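Local coordinates for periplasmic solute binding protein (Pectobacterium atrosepticum, PDB 4RY1) that probably binds a sugar in the periplasm and delivers it to an ABC-type transporter, as a family 1 bacterial solute-binding protein, at residues A3-S8 / E58-R63; L89-F94 / Q109-S114; Y157-A162 / H216-Q221; R176-Q181 / I272-A277; K192-Y197 / G401-L406. All blocks are in the same frame, centred on the assembly; numbering follows the deposited sequence. Where two conformers were deposited one is given.

Contact 1 (A3-S8 / E58-R63)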
# COMPACT_ATOMS: atom_id res chain seq x y z
N ALA A 3 -0.21 34.02 -9.56
CA ALA A 3 0.90 33.06 -9.49
C ALA A 3 0.38 31.65 -9.80
O ALA A 3 -0.69 31.30 -9.37
CB ALA A 3 1.54 33.06 -8.13
N GLU A 4 1.17 30.84 -10.49
CA GLU A 4 0.71 29.54 -11.00
C GLU A 4 1.51 28.37 -10.42
O GLU A 4 2.75 28.34 -10.47
CB GLU A 4 0.75 29.51 -12.54
CG GLU A 4 0.20 28.24 -13.17
CD GLU A 4 0.29 28.26 -14.68
OE1 GLU A 4 0.81 27.30 -15.28
OE2 GLU A 4 -0.17 29.26 -15.28
N ILE A 5 0.77 27.40 -9.88
CA ILE A 5 1.33 26.15 -9.39
C ILE A 5 0.65 24.95 -10.04
O ILE A 5 -0.56 24.94 -10.30
CB ILE A 5 1.35 26.02 -7.86
CG1 ILE A 5 -0.05 26.06 -7.29
CG2 ILE A 5 2.17 27.16 -7.25
CD1 ILE A 5 -0.09 25.72 -5.81
N ARG A 6 1.44 23.92 -10.28
CA ARG A 6 0.98 22.68 -10.90
C ARG A 6 0.98 21.58 -9.86
O ARG A 6 1.84 21.55 -8.98
CB ARG A 6 1.95 22.28 -12.01
CG ARG A 6 1.99 23.23 -13.18
CD ARG A 6 3.25 23.02 -14.00
NE ARG A 6 3.34 21.63 -14.41
CZ ARG A 6 4.48 20.98 -14.64
NH1 ARG A 6 5.66 21.60 -14.51
NH2 ARG A 6 4.45 19.70 -14.96
N ILE A 7 -0.04 20.73 -9.90
CA ILE A 7 -0.16 19.58 -8.96
C ILE A 7 -0.53 18.32 -9.73
O ILE A 7 -1.46 18.33 -10.54
CB ILE A 7 -1.18 19.86 -7.81
CG1 ILE A 7 -1.31 18.64 -6.91
CG2 ILE A 7 -2.51 20.31 -8.34
CD1 ILE A 7 -2.04 18.92 -5.61
N SER A 8 0.23 17.25 -9.49
CA SER A 8 -0.07 15.95 -10.04
C SER A 8 -0.47 14.91 -9.00
O SER A 8 0.00 14.91 -7.86
CB SER A 8 1.10 15.39 -10.86
OG SER A 8 2.26 15.07 -10.08
N GLU A 58 8.93 18.72 -13.66
CA GLU A 58 7.94 18.18 -12.74
C GLU A 58 7.03 19.29 -12.16
O GLU A 58 7.41 20.46 -12.07
CB GLU A 58 8.64 17.43 -11.62
CG GLU A 58 9.44 18.26 -10.64
CD GLU A 58 10.89 18.56 -11.05
OE1 GLU A 58 11.24 18.54 -12.26
OE2 GLU A 58 11.66 18.83 -10.12
N PRO A 59 5.82 18.90 -11.74
CA PRO A 59 4.95 19.86 -11.10
C PRO A 59 5.44 20.35 -9.76
O PRO A 59 6.28 19.73 -9.12
CB PRO A 59 3.64 19.11 -10.93
CG PRO A 59 3.82 17.75 -11.45
CD PRO A 59 5.25 17.55 -11.78
N ASP A 60 4.88 21.47 -9.33
CA ASP A 60 5.25 22.07 -8.04
C ASP A 60 4.92 21.17 -6.85
O ASP A 60 5.67 21.12 -5.88
CB ASP A 60 4.56 23.42 -7.86
CG ASP A 60 4.91 24.39 -8.97
OD1 ASP A 60 4.25 24.35 -10.02
OD2 ASP A 60 5.89 25.13 -8.80
N VAL A 61 3.75 20.54 -6.94
CA VAL A 61 3.27 19.58 -5.94
C VAL A 61 3.04 18.24 -6.61
O VAL A 61 2.33 18.16 -7.63
CB VAL A 61 1.99 20.04 -5.23
CG1 VAL A 61 1.49 19.00 -4.21
CG2 VAL A 61 2.24 21.34 -4.50
N MET A 62 3.63 17.20 -6.04
CA MET A 62 3.49 15.84 -6.59
C MET A 62 2.96 14.90 -5.53
O MET A 62 3.50 14.83 -4.43
CB MET A 62 4.85 15.31 -7.02
CG MET A 62 5.54 16.10 -8.13
SD MET A 62 7.39 15.95 -8.16
CE MET A 62 7.71 17.22 -6.89
N ARG A 63 1.97 14.09 -5.89
CA ARG A 63 1.71 12.87 -5.10
C ARG A 63 2.83 11.87 -5.42
O ARG A 63 3.16 11.66 -6.59
CB ARG A 63 0.37 12.25 -5.42
CG ARG A 63 -0.07 11.16 -4.45
CD ARG A 63 -1.25 10.38 -5.00
NE ARG A 63 -1.66 9.27 -4.14
CZ ARG A 63 -2.72 9.26 -3.35
NH1 ARG A 63 -3.52 10.31 -3.28
NH2 ARG A 63 -2.98 8.16 -2.64
O HOH W 1 4.42 26.03 -12.08
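Strand 3-8 and strand 61-63 run parallel, 4.8 Å apart at their closest and 3° between their directions, with Ile7 paired to Val61 and Ser8 to Met62. Three backbone hydrogen bonds join them: Val61 N to Arg6 O, Ser8 N to Val61 O and Arg63 N to Ser8 O. Just before the second strand begins, a side chain takes over the ladder. Asp60 OD1 accepts from Arg6 N at 2.9 Å. The N-H reaches the anti side of the carboxylate, 27° out of its plane. A water donates to the same oxygen and to Glu4 O. The other oxygen, Asp60 OD2, is bonded to Ser296. This is a parallel pair in the mixed sheet of a periplasmic binding protein. Strand 3-10 lies between strands 33-40 and 61-64, and the chain between the two paired strands runs through helix 13-29, strand 33-40 and helix 45-55. The side chains of Ile7 and Val61 run alongside each other. Ile7 CD1 meets Val61 CG1 at 3.8 Å, on the face where helix 299-310 packs. On the other face Ser8 OG sits 3.4 Å from Pro59 CG and is hydrogen-bonded to Tyr45. Arg6 bends at chi3 (55°), which turns NE back over the proline. One face of its guanidinium then rests on Pro59 CA, 3.7 Å above the plane and over the centre. The charge is met by Glu38, which forms a salt bridge with NE, while NH1 binds Gln57 O.

Contact 2 (L89-F94 / Q109-S114)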
# COMPACT_ATOMS: atom_id res chain seq x y z
N LEU A 89 2.69 24.62 6.75
CA LEU A 89 2.18 23.24 6.76
C LEU A 89 1.59 22.79 8.10
O LEU A 89 0.85 21.83 8.16
CB LEU A 89 3.28 22.26 6.33
CG LEU A 89 3.78 22.42 4.89
CD1 LEU A 89 5.05 21.63 4.68
CD2 LEU A 89 2.67 22.00 3.92
N GLY A 90 1.92 23.49 9.18
CA GLY A 90 1.47 23.04 10.49
C GLY A 90 2.00 21.66 10.83
O GLY A 90 1.26 20.79 11.25
N LEU A 91 3.31 21.48 10.64
CA LEU A 91 3.91 20.15 10.82
C LEU A 91 3.69 19.58 12.23
O LEU A 91 3.61 18.37 12.40
CB LEU A 91 5.40 20.16 10.47
CG LEU A 91 5.71 20.39 8.98
CD1 LEU A 91 7.20 20.31 8.73
CD2 LEU A 91 4.99 19.38 8.08
N GLY A 92 3.57 20.46 13.23
CA GLY A 92 3.29 20.08 14.62
C GLY A 92 1.97 19.36 14.83
O GLY A 92 1.78 18.69 15.84
N ASP A 93 1.05 19.48 13.87
CA ASP A 93 -0.22 18.73 13.93
C ASP A 93 -0.11 17.25 13.59
O ASP A 93 -0.99 16.46 13.96
CB ASP A 93 -1.26 19.31 12.96
CG ASP A 93 -1.77 20.67 13.37
OD1 ASP A 93 -1.63 21.07 14.55
OD2 ASP A 93 -2.34 21.34 12.49
N PHE A 94 0.95 16.89 12.87
CA PHE A 94 1.10 15.54 12.33
C PHE A 94 1.85 14.63 13.30
O PHE A 94 2.73 15.09 14.03
CB PHE A 94 1.79 15.56 10.96
CG PHE A 94 0.95 16.21 9.91
CD1 PHE A 94 0.95 17.58 9.76
CD2 PHE A 94 0.12 15.46 9.08
CE1 PHE A 94 0.17 18.20 8.82
CE2 PHE A 94 -0.68 16.10 8.13
CZ PHE A 94 -0.63 17.46 7.99
N GLN A 109 11.09 15.08 3.05
CA GLN A 109 10.93 14.94 1.60
C GLN A 109 9.49 15.03 1.11
O GLN A 109 9.25 15.27 -0.06
CB GLN A 109 11.54 13.60 1.13
CG GLN A 109 13.02 13.45 1.44
CD GLN A 109 13.83 14.57 0.83
OE1 GLN A 109 14.48 15.37 1.54
NE2 GLN A 109 13.78 14.66 -0.47
N GLY A 110 8.55 14.76 2.01
CA GLY A 110 7.14 14.70 1.65
C GLY A 110 6.29 14.67 2.90
O GLY A 110 6.78 14.34 3.97
N LEU A 111 5.03 15.04 2.75
CA LEU A 111 4.11 15.09 3.88
C LEU A 111 3.11 13.92 3.72
O LEU A 111 2.36 13.87 2.74
CB LEU A 111 3.35 16.41 3.88
CG LEU A 111 2.40 16.68 5.04
CD1 LEU A 111 3.05 16.45 6.40
CD2 LEU A 111 1.88 18.12 4.90
N PRO A 112 3.11 12.95 4.64
CA PRO A 112 2.14 11.88 4.50
C PRO A 112 0.71 12.35 4.45
O PRO A 112 0.29 13.14 5.29
CB PRO A 112 2.40 11.02 5.73
CG PRO A 112 3.85 11.23 5.98
CD PRO A 112 4.06 12.69 5.73
N ILE A 113 -0.02 11.86 3.46
CA ILE A 113 -1.43 12.23 3.30
C ILE A 113 -2.30 11.45 4.29
O ILE A 113 -3.25 11.98 4.88
CB ILE A 113 -1.89 11.99 1.87
CG1 ILE A 113 -1.07 12.88 0.92
CG2 ILE A 113 -3.38 12.29 1.70
CD1 ILE A 113 -1.13 12.44 -0.53
N SER A 114 -1.95 10.18 4.44
CA SER A 114 -2.55 9.25 5.39
C SER A 114 -1.52 8.16 5.64
O SER A 114 -0.66 7.87 4.79
CB SER A 114 -3.84 8.65 4.88
OG SER A 114 -3.63 7.93 3.72
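Leu111 meets Leu89, Leu91 and Phe94, and the tight part of the contact lies round its two methyls. CD1 stands over the centre of the Phe94 ring, 3.9 Å from the centroid and only 1° off the ring normal. It is about equally far from all six ring carbons, a well-centred CH-pi contact. The same methyl touches Leu91 CD2 at 3.9 Å. CD2 of Leu111 lies 4.0 Å from Phe94 CZ and 4.1 Å from Leu89 CD2. Leu111 CG is anti to the backbone N (chi1 -177°), and from there both methyls reach the Phe94 ring. Leu89 and Leu111 are antiparallel in direction, whereas Phe94 is roughly perpendicular to Leu111. The ring edge faces its own segment, with Leu89 O and Leu91 O in its plane.

The packing is looser at Pro112. Its O is 4.2 Å from Phe94 CE2, and that buried oxygen has no partner in the model. The solvent side is the short 3-10 turn, where Gly92 is exposed and Asp93 partly exposed. Gly90, with positive phi, is the C-prime residue of the Schellman motif that ends helix 86-89. Leu99 of helix 96-100 and Met306 and Leu310 of helix 299-310 also pack on Leu111.

The side-chain packing is apolar throughout. Shape fit and the centred CH-pi contact hold the pair, and one carbonyl oxygen, that of Pro112, is left unpaired.

Contact 3 (Y157-A162 / H216-Q221)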
# COMPACT_ATOMS: atom_id res chain seq x y z
N TYR A 157 -11.95 -19.74 -2.83
CA TYR A 157 -10.70 -19.61 -2.08
C TYR A 157 -10.86 -18.62 -0.94
O TYR A 157 -11.49 -17.58 -1.12
CB TYR A 157 -9.57 -19.10 -2.98
CG TYR A 157 -9.19 -19.98 -4.15
CD1 TYR A 157 -9.93 -19.94 -5.33
CD2 TYR A 157 -8.11 -20.83 -4.09
CE1 TYR A 157 -9.59 -20.72 -6.42
CE2 TYR A 157 -7.75 -21.63 -5.18
CZ TYR A 157 -8.50 -21.57 -6.34
OH TYR A 157 -8.11 -22.34 -7.40
N PRO A 158 -10.22 -18.91 0.20
CA PRO A 158 -10.17 -17.95 1.32
C PRO A 158 -9.65 -16.56 0.96
O PRO A 158 -10.11 -15.55 1.51
CB PRO A 158 -9.20 -18.62 2.30
CG PRO A 158 -9.45 -20.07 2.09
CD PRO A 158 -9.68 -20.22 0.61
N LEU A 159 -8.69 -16.54 0.05
CA LEU A 159 -7.86 -15.36 -0.21
C LEU A 159 -7.44 -15.29 -1.68
O LEU A 159 -7.06 -16.30 -2.27
CB LEU A 159 -6.62 -15.47 0.69
CG LEU A 159 -5.55 -14.39 0.68
CD1 LEU A 159 -6.18 -13.07 1.10
CD2 LEU A 159 -4.36 -14.76 1.57
N GLY A 160 -7.51 -14.09 -2.26
CA GLY A 160 -6.98 -13.84 -3.60
C GLY A 160 -5.62 -13.18 -3.54
O GLY A 160 -4.99 -13.04 -2.49
N VAL A 161 -5.15 -12.82 -4.73
CA VAL A 161 -3.88 -12.18 -4.94
C VAL A 161 -4.23 -10.89 -5.66
O VAL A 161 -4.79 -10.91 -6.75
CB VAL A 161 -2.95 -13.06 -5.79
CG1 VAL A 161 -1.63 -12.37 -6.07
CG2 VAL A 161 -2.69 -14.39 -5.07
N ALA A 162 -3.95 -9.76 -5.00
CA ALA A 162 -4.54 -8.47 -5.32
C ALA A 162 -4.23 -7.94 -6.72
O ALA A 162 -5.04 -7.22 -7.31
CB ALA A 162 -4.12 -7.46 -4.27
N HIS A 216 -4.98 -24.75 -1.00
CA HIS A 216 -6.14 -24.07 -1.58
C HIS A 216 -6.54 -22.81 -0.79
O HIS A 216 -7.71 -22.45 -0.73
CB HIS A 216 -7.35 -25.03 -1.71
CG HIS A 216 -8.28 -24.71 -2.85
ND1 HIS A 216 -9.40 -23.91 -2.71
CD2 HIS A 216 -8.27 -25.11 -4.14
CE1 HIS A 216 -10.02 -23.82 -3.87
NE2 HIS A 216 -9.36 -24.54 -4.76
N VAL A 217 -5.55 -22.14 -0.20
CA VAL A 217 -5.84 -20.85 0.43
C VAL A 217 -5.93 -19.74 -0.62
O VAL A 217 -6.84 -18.92 -0.59
CB VAL A 217 -4.81 -20.48 1.51
CG1 VAL A 217 -5.14 -19.11 2.10
CG2 VAL A 217 -4.85 -21.51 2.62
N ILE A 218 -4.97 -19.73 -1.52
CA ILE A 218 -4.95 -18.81 -2.65
C ILE A 218 -4.87 -19.59 -3.96
O ILE A 218 -4.34 -20.69 -3.99
CB ILE A 218 -3.75 -17.83 -2.60
CG1 ILE A 218 -2.42 -18.55 -2.85
CG2 ILE A 218 -3.74 -17.03 -1.30
CD1 ILE A 218 -1.22 -17.63 -2.83
N PRO A 219 -5.38 -19.01 -5.06
CA PRO A 219 -5.12 -19.62 -6.36
C PRO A 219 -3.69 -19.43 -6.80
O PRO A 219 -3.01 -18.51 -6.34
CB PRO A 219 -6.03 -18.86 -7.32
CG PRO A 219 -6.98 -18.10 -6.45
CD PRO A 219 -6.18 -17.79 -5.21
N ASP A 220 -3.24 -20.28 -7.71
CA ASP A 220 -1.88 -20.21 -8.22
C ASP A 220 -1.75 -19.20 -9.36
O ASP A 220 -2.72 -18.54 -9.74
CB ASP A 220 -1.36 -21.61 -8.59
CG ASP A 220 -1.99 -22.18 -9.84
OD1 ASP A 220 -2.77 -21.49 -10.52
OD2 ASP A 220 -1.69 -23.35 -10.13
N GLN A 221 -0.54 -19.07 -9.89
CA GLN A 221 -0.31 -18.06 -10.92
C GLN A 221 -0.89 -18.46 -12.29
O GLN A 221 -1.13 -17.59 -13.14
CB GLN A 221 1.16 -17.70 -11.04
CG GLN A 221 1.66 -16.94 -9.82
CD GLN A 221 1.23 -15.50 -9.91
OE1 GLN A 221 1.72 -14.76 -10.77
NE2 GLN A 221 0.30 -15.09 -9.05
O HOH W 2 -5.43 -22.22 -8.66
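A Schellman motif ends helix 199-214 at His216, and the loop after it packs against the loop 157-162. Tyr157 is the main side chain here. Its ring is held between two residues of the other loop. On one face His216 forms an offset stack, with centroids 4.0 Å apart and planes at 8°. Tyr157 CE2 lies over the centre of the imidazole. On the opposite face Pro219 CG sits over the centre of the phenol ring, 3.5 Å from its centroid, in a CH-pi contact. A water 3.0 Å from Tyr157 OH also accepts from Asp220 N. His216 NE2 has a weak hydrogen bond to Asp154.

The backbones meet at Leu159 and Val217. Leu159 N donates to Val217 O at 3.1 Å, a weak bond, bent to 135° at the hydrogen. Ile218 CA then points its hydrogen at Leu159 O, 3.3 Å away. The Leu159 and Ile218 side chains share one direction, with CD2 of the leucine 3.7 Å from CG2 of the isoleucine. His216 O is buried and has no partner in the model.

Asp220 caps the start of helix 221-225 by bonding Tyr223 N, and the ring of Tyr223 meets Tyr157 edge-to-face. Helix 138-152 packs on Pro158 and Val217. Helix 199-214 lies against Ile218, and Tyr157 is tied through its backbone to Glu242 and Ala244, just before strand 245-249.

Contact 4 (R176-Q181 / I272-A277). With GOL (glycerol), chain E.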
# COMPACT_ATOMS: atom_id res chain seq x y z
N ARG A 176 6.45 -11.82 4.64
CA ARG A 176 7.30 -10.96 5.48
C ARG A 176 6.72 -10.80 6.89
O ARG A 176 7.46 -10.83 7.89
CB ARG A 176 7.49 -9.59 4.84
CG ARG A 176 8.40 -8.69 5.66
CD ARG A 176 7.74 -7.39 6.00
NE ARG A 176 8.49 -6.56 6.93
CZ ARG A 176 8.00 -6.10 8.07
NH1 ARG A 176 6.74 -6.32 8.40
NH2 ARG A 176 8.75 -5.35 8.86
N SER A 177 5.40 -10.62 6.97
CA SER A 177 4.73 -10.43 8.26
C SER A 177 4.85 -11.72 9.09
O SER A 177 5.20 -11.69 10.29
CB SER A 177 3.26 -10.01 8.04
OG SER A 177 2.61 -9.65 9.24
N TYR A 178 4.59 -12.85 8.44
CA TYR A 178 4.79 -14.17 9.05
C TYR A 178 6.20 -14.33 9.63
O TYR A 178 6.39 -14.74 10.78
CB TYR A 178 4.52 -15.28 8.03
CG TYR A 178 4.86 -16.68 8.51
CD1 TYR A 178 3.99 -17.39 9.34
CD2 TYR A 178 6.04 -17.32 8.09
CE1 TYR A 178 4.29 -18.67 9.77
CE2 TYR A 178 6.33 -18.61 8.50
CZ TYR A 178 5.46 -19.28 9.34
OH TYR A 178 5.73 -20.56 9.78
N MET A 179 7.19 -14.02 8.81
CA MET A 179 8.59 -14.18 9.20
C MET A 179 9.01 -13.20 10.30
O MET A 179 9.87 -13.51 11.13
CB MET A 179 9.52 -14.05 7.99
CG MET A 179 9.30 -15.10 6.92
SD MET A 179 9.81 -16.83 7.31
CE MET A 179 11.59 -16.66 7.18
N ALA A 180 8.39 -12.03 10.32
CA ALA A 180 8.66 -11.06 11.39
C ALA A 180 8.11 -11.58 12.72
O ALA A 180 8.75 -11.46 13.77
CB ALA A 180 8.06 -9.71 11.08
N GLN A 181 6.92 -12.17 12.67
CA GLN A 181 6.32 -12.81 13.84
C GLN A 181 7.16 -13.96 14.36
O GLN A 181 7.35 -14.11 15.57
CB GLN A 181 4.95 -13.35 13.49
CG GLN A 181 3.95 -12.25 13.23
CD GLN A 181 2.60 -12.80 12.83
OE1 GLN A 181 2.41 -14.01 12.77
NE2 GLN A 181 1.67 -11.92 12.55
N ILE A 272 -3.79 -12.13 11.58
CA ILE A 272 -3.33 -13.52 11.73
C ILE A 272 -1.95 -13.52 12.39
O ILE A 272 -1.02 -12.85 11.94
CB ILE A 272 -3.28 -14.25 10.38
CG1 ILE A 272 -4.68 -14.21 9.73
CG2 ILE A 272 -2.81 -15.69 10.56
CD1 ILE A 272 -4.69 -14.68 8.30
N THR A 273 -1.81 -14.31 13.44
CA THR A 273 -0.57 -14.31 14.23
C THR A 273 -0.17 -15.72 14.66
O THR A 273 -1.02 -16.56 14.94
CB THR A 273 -0.73 -13.43 15.47
OG1 THR A 273 -1.21 -12.13 15.08
CG2 THR A 273 0.57 -13.23 16.19
N ILE A 274 1.14 -15.95 14.69
CA ILE A 274 1.74 -17.17 15.28
C ILE A 274 1.50 -17.10 16.78
O ILE A 274 1.82 -16.09 17.40
CB ILE A 274 3.27 -17.26 15.03
CG1 ILE A 274 3.60 -17.42 13.55
CG2 ILE A 274 3.87 -18.46 15.77
CD1 ILE A 274 5.06 -17.26 13.19
N PRO A 275 0.95 -18.17 17.37
CA PRO A 275 0.85 -18.18 18.82
C PRO A 275 2.25 -17.95 19.43
O PRO A 275 3.22 -18.55 18.98
CB PRO A 275 0.31 -19.58 19.13
CG PRO A 275 -0.40 -19.99 17.87
CD PRO A 275 0.47 -19.43 16.79
N GLY A 276 2.35 -17.03 20.37
CA GLY A 276 3.64 -16.72 21.01
C GLY A 276 4.61 -15.95 20.14
O GLY A 276 5.82 -15.99 20.33
N ALA A 277 4.05 -15.24 19.17
CA ALA A 277 4.87 -14.47 18.24
C ALA A 277 5.78 -13.50 18.96
O ALA A 277 5.44 -12.94 19.99
CB ALA A 277 3.98 -13.69 17.27
C1 GOL E . -2.39 -10.74 8.62
O1 GOL E . -3.73 -10.70 9.14
C2 GOL E . -1.21 -10.43 9.56
O2 GOL E . -1.53 -10.64 10.92
C3 GOL E . -0.77 -8.97 9.60
O3 GOL E . 0.11 -8.75 8.50
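Gln181 reaches from helix 169-183 to the loop 272-277, and its side chain carries most of the contact. CB meets Ala277 CB and Ile274 CD1, each at 3.9 Å. CG lies beside the backbone N, and the chain is extended beyond it (chi2 178°), which carries CD out toward the loop backbone. CD lies near Ile272 O and Thr273 CA. At the tip the amide grips the loop from both ends. NE2 donates to Ile272 O at 2.9 Å and 174°. NE2 lies on a lone pair of that carbonyl, and Ile272 O lies 4° out of the glutamine amide plane. OE1 accepts from Ile274 N at 3.0 Å, with the donor well above the plane of the amide C=O. Each end has a further partner: Trp138 NE1 bonds OE1, and NE2 also bonds Ser280 O.

Beside it, Tyr178 stands nearly perpendicular to Ile274, with CE1 3.8 Å from Ile274 CD1. Phe208 stacks on the Tyr178 ring. A glycerol, probably from the crystallisation liquor, bridges the two segments. Its O3 donates to Ser177 OG at 2.8 Å, and its O1 accepts from Ile272 N. Ser177 OG is also hydrogen-bonded to Gly281 O, and Tyr247 OH bonds the glycerol.

The glutamine amide thus brackets Thr273 and fixes the loop beside helix 169-183. There the loop enters a type II beta turn, Ile274 to Ala277, with Gly276 at the positive-phi position.

Contact 5 (K192-Y197 / G401-L406)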
# COMPACT_ATOMS: atom_id res chain seq x y z
N LYS A 192 23.86 -3.89 4.89
CA LYS A 192 24.56 -4.89 4.07
C LYS A 192 24.18 -4.85 2.59
O LYS A 192 24.77 -5.56 1.77
CB LYS A 192 24.33 -6.30 4.61
CG LYS A 192 24.86 -6.57 6.01
CD LYS A 192 24.96 -8.07 6.23
CE LYS A 192 24.95 -8.53 7.69
NZ LYS A 192 25.29 -7.50 8.71
N GLN A 193 23.16 -4.04 2.26
CA GLN A 193 22.60 -3.91 0.90
C GLN A 193 22.19 -5.27 0.37
O GLN A 193 22.48 -5.63 -0.77
CB GLN A 193 23.60 -3.24 -0.02
CG GLN A 193 23.98 -1.90 0.55
CD GLN A 193 24.97 -1.08 -0.23
OE1 GLN A 193 25.51 -1.51 -1.25
NE2 GLN A 193 25.22 0.13 0.25
N SER A 194 21.46 -5.99 1.22
CA SER A 194 21.18 -7.41 1.00
C SER A 194 19.89 -7.87 1.64
O SER A 194 19.31 -7.20 2.49
CB SER A 194 22.34 -8.28 1.54
OG SER A 194 23.56 -8.01 0.87
N ILE A 195 19.46 -9.04 1.19
CA ILE A 195 18.40 -9.77 1.86
C ILE A 195 18.93 -10.18 3.26
O ILE A 195 20.06 -10.67 3.40
CB ILE A 195 17.96 -11.00 1.03
CG1 ILE A 195 17.27 -10.58 -0.28
CG2 ILE A 195 17.07 -11.93 1.84
CD1 ILE A 195 15.92 -9.91 -0.10
N ALA A 196 18.12 -9.94 4.28
CA ALA A 196 18.46 -10.26 5.67
C ALA A 196 18.21 -11.73 6.03
O ALA A 196 18.83 -12.29 6.95
CB ALA A 196 17.68 -9.37 6.63
N TYR A 197 17.26 -12.35 5.33
CA TYR A 197 16.98 -13.78 5.51
C TYR A 197 18.20 -14.61 5.08
O TYR A 197 18.85 -14.32 4.08
CB TYR A 197 15.75 -14.23 4.70
CG TYR A 197 14.42 -13.59 5.05
CD1 TYR A 197 14.21 -12.92 6.24
CD2 TYR A 197 13.37 -13.67 4.16
CE1 TYR A 197 12.98 -12.33 6.53
CE2 TYR A 197 12.15 -13.09 4.43
CZ TYR A 197 11.95 -12.42 5.61
OH TYR A 197 10.73 -11.84 5.85
N GLY A 401 19.70 -13.17 -7.07
CA GLY A 401 19.24 -12.10 -7.96
C GLY A 401 18.76 -10.88 -7.18
O GLY A 401 19.01 -9.72 -7.56
N ALA A 402 18.06 -11.14 -6.08
CA ALA A 402 17.58 -10.08 -5.19
C ALA A 402 18.77 -9.29 -4.65
O ALA A 402 18.76 -8.06 -4.63
CB ALA A 402 16.75 -10.65 -4.05
N ASN A 403 19.82 -10.01 -4.26
CA ASN A 403 21.01 -9.34 -3.72
C ASN A 403 21.72 -8.47 -4.76
O ASN A 403 22.17 -7.37 -4.44
CB ASN A 403 21.97 -10.34 -3.07
CG ASN A 403 21.52 -10.74 -1.66
OD1 ASN A 403 20.73 -10.03 -1.03
ND2 ASN A 403 22.05 -11.85 -1.17
N ARG A 404 21.78 -8.93 -6.01
CA ARG A 404 22.28 -8.09 -7.12
C ARG A 404 21.44 -6.82 -7.27
O ARG A 404 21.98 -5.74 -7.41
CB ARG A 404 22.35 -8.84 -8.46
CG ARG A 404 23.39 -9.97 -8.48
CD ARG A 404 23.50 -10.67 -9.83
NE ARG A 404 22.42 -11.64 -10.12
CZ ARG A 404 22.35 -12.88 -9.64
NH1 ARG A 404 23.27 -13.34 -8.79
NH2 ARG A 404 21.34 -13.67 -9.99
N ILE A 405 20.12 -6.95 -7.23
CA ILE A 405 19.22 -5.80 -7.36
C ILE A 405 19.46 -4.79 -6.24
O ILE A 405 19.58 -3.59 -6.48
CB ILE A 405 17.74 -6.22 -7.36
CG1 ILE A 405 17.40 -6.95 -8.66
CG2 ILE A 405 16.82 -5.01 -7.19
CD1 ILE A 405 16.18 -7.84 -8.58
N LEU A 406 19.53 -5.29 -5.02
CA LEU A 406 19.71 -4.44 -3.83
C LEU A 406 21.05 -3.71 -3.79
O LEU A 406 21.13 -2.60 -3.30
CB LEU A 406 19.46 -5.23 -2.55
CG LEU A 406 18.01 -5.74 -2.37
CD1 LEU A 406 17.92 -6.56 -1.10
CD2 LEU A 406 16.96 -4.63 -2.29
O HOH W 3 23.76 -7.64 -2.09
O HOH W 4 21.76 -12.18 1.78
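Asn403 on helix 391-409 points its amide at the backbone of strand 194-195, crossing the Ile195 side chain at a slant. OD1 accepts from Ile195 N at 2.7 Å. The bond is almost straight, at 175°, and the N-H lies in the plane of the amide carbonyl. Asn403 chi1 of -80° holds CG beside the backbone N, and the amide beyond it reaches Ile195. ND2 donates to a water, which in turn donates to Ile195 O. The amide therefore meets the N-H of Ile195 directly and its C=O through a water.

The Ile195 and Leu406 side chains are set crosswise, close to perpendicular, their CD1 methyls 4.0 Å apart. Ile195 CG1 also touches Ala402 CB at 3.8 Å. Leu406 CB lies 3.5 Å from Gln193 O. The strand is one half of a two-stranded hairpin with 188-189, where Gln193 and Ser194 face Asp189 in a G1 beta bulge. Gln193 OE1 is bonded to Lys407 of the same helix.

The chemistry is mixed: one direct hydrogen bond to the asparagine amide and two bridging waters lie beside a small apolar patch. The second water donates to Gln193 O and Asn403 O, joining two carbonyls that cannot bond each other.

Contacts 1 and 2 lie on the same side of the chain's centre, 17 Å apart between centres. They reach the same sheet and touch where Arg63 NH1 packs on Ile113 CD1. Contact 3 is on the opposite side, its centre about 40 Å from that of contact 1 and 37 Å from that of contact 2, consistent with the two lobes of a periplasmic binding protein. Contacts 3, 4 and 5 interleave along the chain. Contacts 4 and 5 also touch, with Tyr197 OH 3.3 Å from Met179 CB. Acetate and glycerol lie near Arg63 of contact 1, and a glycerol is bound in contact 4. Such molecules probably come from the crystallisation liquor but often mark pockets.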